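Local coordinates for protein gamma-glutamyltranspeptidase (Streptomyces lincolnensis, PDB 6J3A) that probably cleaves or transfers gamma-glutamyl groups, as an LmbA-like homologue of gamma-glutamyltranspeptidases in the N-terminal nucleophile hydrolase clan, at residues Ala229-Met234 against Val449-Phe454; Glu560-Pro565 against Asn606-Gln611. All coordinates share one frame; numbering follows the deposited sequence.

Contact 1: residues Ala229-Met234 against Val449-Phe454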
loop_
_atom_site.group_PDB
_atom_site.type_symbol
_atom_site.label_atom_id
_atom_site.label_comp_id
_atom_site.label_asym_id
_atom_site.label_seq_id
_atom_site.Cartn_x
_atom_site.Cartn_y
_atom_site.Cartn_z
ATOM N N ALA A 229 39.533 -7.441 3.358
ATOM C CA ALA A 229 39.623 -8.564 2.435
ATOM C C ALA A 229 40.861 -9.393 2.718
ATOM O O ALA A 229 40.810 -10.619 2.678
ATOM C CB ALA A 229 39.649 -8.064 1.005
ATOM N N ARG A 230 41.954 -8.705 3.036
ATOM C CA ARG A 230 43.236 -9.330 3.353
ATOM C C ARG A 230 43.390 -9.900 4.792
ATOM O O ARG A 230 44.432 -10.468 5.112
ATOM C CB ARG A 230 44.351 -8.329 3.048
ATOM C CG ARG A 230 44.501 -8.040 1.559
ATOM C CD ARG A 230 45.813 -7.337 1.218
ATOM N NE ARG A 230 46.996 -8.192 1.438
ATOM C CZ ARG A 230 47.836 -8.144 2.487
ATOM N NH1 ARG A 230 48.860 -8.995 2.540
ATOM N NH2 ARG A 230 47.680 -7.269 3.486
ATOM N N ARG A 231 42.367 -9.751 5.638
ATOM C CA ARG A 231 42.342 -10.352 6.983
ATOM C C ARG A 231 41.798 -11.791 6.928
ATOM O O ARG A 231 40.700 -11.995 6.424
ATOM C CB ARG A 231 41.490 -9.503 7.945
ATOM C CG ARG A 231 42.227 -8.296 8.523
ATOM C CD ARG A 231 41.548 -7.726 9.765
ATOM N NE ARG A 231 40.524 -6.747 9.407
ATOM C CZ ARG A 231 40.601 -5.416 9.557
ATOM N NH1 ARG A 231 41.674 -4.828 10.097
ATOM N NH2 ARG A 231 39.574 -4.649 9.166
ATOM N N PRO A 232 42.568 -12.789 7.434
ATOM C CA PRO A 232 42.096 -14.183 7.484
ATOM C C PRO A 232 40.720 -14.314 8.126
ATOM O O PRO A 232 40.521 -13.916 9.272
ATOM C CB PRO A 232 43.172 -14.895 8.310
ATOM C CG PRO A 232 44.416 -14.134 8.009
ATOM C CD PRO A 232 44.001 -12.700 7.794
ATOM N N THR A 233 39.781 -14.845 7.356
ATOM C CA THR A 233 38.385 -14.879 7.743
ATOM C C THR A 233 37.849 -16.287 7.553
ATOM O O THR A 233 38.027 -16.890 6.500
ATOM C CB THR A 233 37.578 -13.905 6.872
ATOM O OG1 THR A 233 38.169 -12.605 6.939
ATOM C CG2 THR A 233 36.133 -13.814 7.317
ATOM N N MET A 234 37.185 -16.800 8.577
ATOM C CA MET A 234 36.521 -18.088 8.493
ATOM C C MET A 234 35.459 -18.033 7.400
ATOM O O MET A 234 34.810 -16.997 7.203
ATOM C CB MET A 234 35.864 -18.404 9.827
ATOM C CG MET A 234 35.035 -19.683 9.886
ATOM S SD MET A 234 36.050 -21.138 9.649
ATOM C CE MET A 234 36.897 -21.244 11.225
ATOM N N VAL A 449 33.086 -4.799 7.639
ATOM C CA VAL A 449 34.250 -3.928 7.549
ATOM C C VAL A 449 34.111 -2.877 8.660
ATOM O O VAL A 449 33.302 -1.952 8.537
ATOM C CB VAL A 449 34.355 -3.243 6.168
ATOM C CG1 VAL A 449 35.628 -2.403 6.079
ATOM C CG2 VAL A 449 34.294 -4.263 5.024
ATOM N N PRO A 450 34.904 -3.017 9.746
ATOM C CA PRO A 450 34.579 -2.315 10.997
ATOM C C PRO A 450 34.447 -0.793 10.856
ATOM O O PRO A 450 33.512 -0.221 11.428
ATOM C CB PRO A 450 35.717 -2.711 11.958
ATOM C CG PRO A 450 36.815 -3.228 11.107
ATOM C CD PRO A 450 36.223 -3.678 9.801
ATOM N N GLU A 451 35.313 -0.162 10.065
ATOM C CA GLU A 451 35.272 1.309 9.927
ATOM C C GLU A 451 34.192 1.814 8.956
ATOM O O GLU A 451 33.973 3.032 8.850
ATOM C CB GLU A 451 36.650 1.928 9.606
ATOM C CG GLU A 451 37.461 1.314 8.475
ATOM C CD GLU A 451 38.381 0.186 8.937
ATOM O OE1 GLU A 451 37.902 -0.967 9.015
ATOM O OE2 GLU A 451 39.578 0.445 9.208
ATOM N N LEU A 452 33.502 0.885 8.283
ATOM C CA LEU A 452 32.411 1.230 7.358
ATOM C C LEU A 452 30.997 0.865 7.823
ATOM O O LEU A 452 30.044 1.605 7.556
ATOM C CB LEU A 452 32.672 0.601 5.997
ATOM C CG LEU A 452 33.987 0.997 5.335
ATOM C CD1 LEU A 452 34.033 0.332 3.969
ATOM C CD2 LEU A 452 34.205 2.511 5.220
ATOM N N GLY A 453 30.860 -0.278 8.483
ATOM C CA GLY A 453 29.579 -0.703 9.016
ATOM C C GLY A 453 28.883 -1.759 8.188
ATOM O O GLY A 453 27.801 -2.194 8.558
ATOM N N PHE A 454 29.488 -2.175 7.078
ATOM C CA PHE A 454 28.887 -3.195 6.204
ATOM C C PHE A 454 29.971 -4.121 5.651
ATOM O O PHE A 454 31.136 -3.732 5.610
ATOM C CB PHE A 454 28.096 -2.552 5.052
ATOM C CG PHE A 454 28.894 -1.565 4.252
ATOM C CD1 PHE A 454 29.689 -1.982 3.191
ATOM C CD2 PHE A 454 28.866 -0.212 4.571
ATOM C CE1 PHE A 454 30.430 -1.062 2.460
ATOM C CE2 PHE A 454 29.606 0.708 3.840
ATOM C CZ PHE A 454 30.387 0.283 2.784
#

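Contact 2: residues Glu560-Pro565 against Asn606-Gln611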
loop_
_atom_site.group_PDB
_atom_site.type_symbol
_atom_site.label_atom_id
_atom_site.label_comp_id
_atom_site.label_asym_id
_atom_site.label_seq_id
_atom_site.Cartn_x
_atom_site.Cartn_y
_atom_site.Cartn_z
ATOM N N GLU A 560 2.534 -22.888 -5.011
ATOM C CA GLU A 560 1.867 -22.354 -3.824
ATOM C C GLU A 560 0.633 -23.192 -3.521
ATOM O O GLU A 560 0.009 -23.749 -4.422
ATOM C CB GLU A 560 1.472 -20.890 -4.010
ATOM C CG GLU A 560 2.652 -19.941 -4.055
ATOM C CD GLU A 560 2.252 -18.480 -4.134
ATOM O OE1 GLU A 560 2.697 -17.698 -3.274
ATOM O OE2 GLU A 560 1.504 -18.088 -5.053
ATOM N N ALA A 561 0.280 -23.260 -2.242
ATOM C CA ALA A 561 -0.873 -24.042 -1.793
ATOM C C ALA A 561 -2.198 -23.568 -2.375
ATOM O O ALA A 561 -3.148 -24.342 -2.396
ATOM C CB ALA A 561 -0.957 -24.055 -0.268
ATOM N N ARG A 562 -2.261 -22.318 -2.843
ATOM C CA ARG A 562 -3.515 -21.734 -3.373
ATOM C C ARG A 562 -3.666 -21.907 -4.877
ATOM O O ARG A 562 -4.680 -21.494 -5.429
ATOM C CB ARG A 562 -3.748 -20.263 -2.949
ATOM C CG ARG A 562 -2.512 -19.474 -2.565
ATOM C CD ARG A 562 -2.838 -18.128 -1.949
ATOM N NE ARG A 562 -3.214 -17.169 -2.966
ATOM C CZ ARG A 562 -2.382 -16.567 -3.816
ATOM N NH1 ARG A 562 -1.069 -16.791 -3.813
ATOM N NH2 ARG A 562 -2.896 -15.721 -4.692
ATOM N N MET A 563 -2.680 -22.522 -5.535
ATOM C CA MET A 563 -2.887 -23.075 -6.873
ATOM C C MET A 563 -3.904 -24.220 -6.768
ATOM O O MET A 563 -3.936 -24.927 -5.759
ATOM C CB MET A 563 -1.566 -23.580 -7.459
ATOM C CG MET A 563 -1.663 -24.120 -8.884
ATOM S SD MET A 563 -0.076 -24.168 -9.754
ATOM C CE MET A 563 0.149 -22.434 -10.138
ATOM N N ASP A 564 -4.737 -24.380 -7.797
ATOM C CA ASP A 564 -5.767 -25.426 -7.842
ATOM C C ASP A 564 -5.135 -26.795 -7.546
ATOM O O ASP A 564 -4.124 -27.130 -8.164
ATOM C CB ASP A 564 -6.438 -25.438 -9.219
ATOM N N PRO A 565 -5.701 -27.573 -6.590
ATOM C CA PRO A 565 -5.062 -28.857 -6.236
ATOM C C PRO A 565 -5.090 -29.907 -7.343
ATOM O O PRO A 565 -4.316 -30.863 -7.292
ATOM C CB PRO A 565 -5.876 -29.355 -5.025
ATOM C CG PRO A 565 -6.671 -28.188 -4.556
ATOM C CD PRO A 565 -6.902 -27.331 -5.768
ATOM N N ASN A 606 4.032 -7.093 -4.398
ATOM C CA ASN A 606 3.828 -8.391 -3.767
ATOM C C ASN A 606 3.399 -8.276 -2.303
ATOM O O ASN A 606 4.012 -7.518 -1.549
ATOM C CB ASN A 606 5.118 -9.204 -3.855
ATOM C CG ASN A 606 5.116 -10.393 -2.924
ATOM O OD1 ASN A 606 4.361 -11.353 -3.114
ATOM N ND2 ASN A 606 5.946 -10.325 -1.892
ATOM N N PRO A 607 2.357 -9.037 -1.901
ATOM C CA PRO A 607 1.913 -9.029 -0.515
ATOM C C PRO A 607 2.592 -10.068 0.391
ATOM O O PRO A 607 2.471 -9.979 1.613
ATOM C CB PRO A 607 0.429 -9.343 -0.651
ATOM C CG PRO A 607 0.390 -10.310 -1.780
ATOM C CD PRO A 607 1.490 -9.907 -2.721
ATOM N N ARG A 608 3.293 -11.029 -0.204
ATOM C CA ARG A 608 3.869 -12.146 0.529
ATOM C C ARG A 608 5.031 -11.644 1.378
ATOM O O ARG A 608 5.922 -10.977 0.858
ATOM C CB ARG A 608 4.364 -13.231 -0.428
ATOM C CG ARG A 608 3.327 -13.777 -1.398
ATOM C CD ARG A 608 3.994 -14.588 -2.491
ATOM N NE ARG A 608 3.044 -15.094 -3.479
ATOM C CZ ARG A 608 2.508 -14.385 -4.471
ATOM N NH1 ARG A 608 2.807 -13.094 -4.639
ATOM N NH2 ARG A 608 1.665 -14.976 -5.313
ATOM N N GLY A 609 4.995 -11.955 2.677
ATOM C CA GLY A 609 5.998 -11.498 3.646
ATOM C C GLY A 609 5.717 -10.114 4.218
ATOM O O GLY A 609 6.550 -9.563 4.918
ATOM N N MET A 610 4.528 -9.577 3.941
ATOM C CA MET A 610 4.094 -8.227 4.354
ATOM C C MET A 610 5.221 -7.198 4.438
ATOM O O MET A 610 5.540 -6.676 5.508
ATOM C CB MET A 610 3.273 -8.245 5.657
ATOM C CG MET A 610 3.011 -9.596 6.266
ATOM S SD MET A 610 2.055 -10.754 5.277
ATOM C CE MET A 610 2.690 -12.225 6.091
ATOM N N GLN A 611 5.799 -6.905 3.285
ATOM C CA GLN A 611 6.988 -6.064 3.218
ATOM C C GLN A 611 7.043 -5.256 1.926
ATOM O O GLN A 611 7.213 -4.031 1.963
ATOM C CB GLN A 611 8.229 -6.944 3.364
ATOM C CG GLN A 611 9.521 -6.199 3.631
ATOM C CD GLN A 611 10.721 -7.129 3.610
ATOM O OE1 GLN A 611 11.747 -6.816 3.010
ATOM N NE2 GLN A 611 10.581 -8.300 4.238
#

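Contact 1: residues Ala229-Met234 against Val449-Phe454
Arg231 reaches Pro450 and Glu451 by a first torsion that sets its CG anti to the carbonyl carbon (chi1 -81°) and by a bend at chi3 (-87°). Glu451 answers with a bend at chi2 (-90°): its CB does not aim at Arg231, yet the bent chain brings the carboxylate nearer. One atom, NH2 of Arg231, makes the whole meeting. It lies 3.5 Å from CD of Pro450, which sits oblique to the guanidinium, and 3.7 Å from CG of Pro450, the two side chains arriving from opposite directions. OE1 of Glu451 lies at the guanidinium edge, near its plane, 4.0 Å from NH2 of Arg231. At that distance the opposite charges probably attract, but no salt bridge is made. The other carboxylate oxygen, OE2 of Glu451, has its salt bridge with Arg227 in helix 220-229, which also packs on Val449 and Pro450. The backbone at the root of the arginine is pinned by OG1 of Thr233, which donates to O of Arg231 at 2.7 Å as the chain passes from that helix into strand 233-234. On the other segment, residues 449-454 form a compact turn: O of Val449 accepts N of Leu452 at 2.9 Å and N of Gly453 at 3.0 Å, and the positive phi of Gly453 suits glycine. With 69 Å² buried and no hydrogen bond across, the chemistry implies a surface contact of van der Waals touch and longer-range attraction, in which Arg231 is probably a looser partner of Glu451 than Arg227 is.

Contact 2: residues Glu560-Pro565 against Asn606-Gln611
OE1 of Glu560 accepts from NE of Arg608 at 2.6 Å and from the backbone nitrogens of Ser585 and Glu586. OE2 of Glu560 takes NH2 of Arg608 at 3.1 Å and the backbone N of Asn537. The guanidinium thus grips the carboxylate side-on, each oxygen met syn. The planes lie 25° apart, and the N-H of NE points almost straight at OE1 (167°). The extended side chains (Arg608 chi3 -178°) meet from opposite directions and bridge the 11.3 Å between the CA atoms of Arg608 and Glu560. Arg608 sits in a type II beta turn, Pro607-Met610, overlapping an Asx turn in which OD1 of Asn606 accepts from N of Arg608; that OD1 also takes NH1 of Arg608 at 2.8 Å, as does O of Ile533. A leucine in place of Arg608 would probably leave the buried Glu560 carboxylate without its two-pronged charge partner. NH1 of Arg562 completes a salt-bridge network, 3.1 Å from OE2 of Glu560, which probably offsets the like charges of Arg562 NH1 and Arg608 NH2, 3.6 Å apart; NH2 of Arg562 bonds to O of Asp534. At the type II turn's end, O of Met610 accepts NH1 of Arg524 of the second subunit.

Overall arrangement
From the N terminus, the chain first reaches contact 1 as it leaves helix 220-229. The 214 residues between segments 229-234 and 449-454, of which 384-420 are not modelled, form the loop it closes, joining the exit of that helix to a turn between strands 448-449 and 454-455. Contact 2 opens only later, after strand 556-560, and closes a loop of 40 residues at the turn between strands 601-605 and 613-616. The loops therefore follow in series, neither nested nor crossed. With centres 38 Å apart and nearest atoms about 17 Å apart, the contacts do not touch: contact 1 lies at the surface, contact 2 is buried.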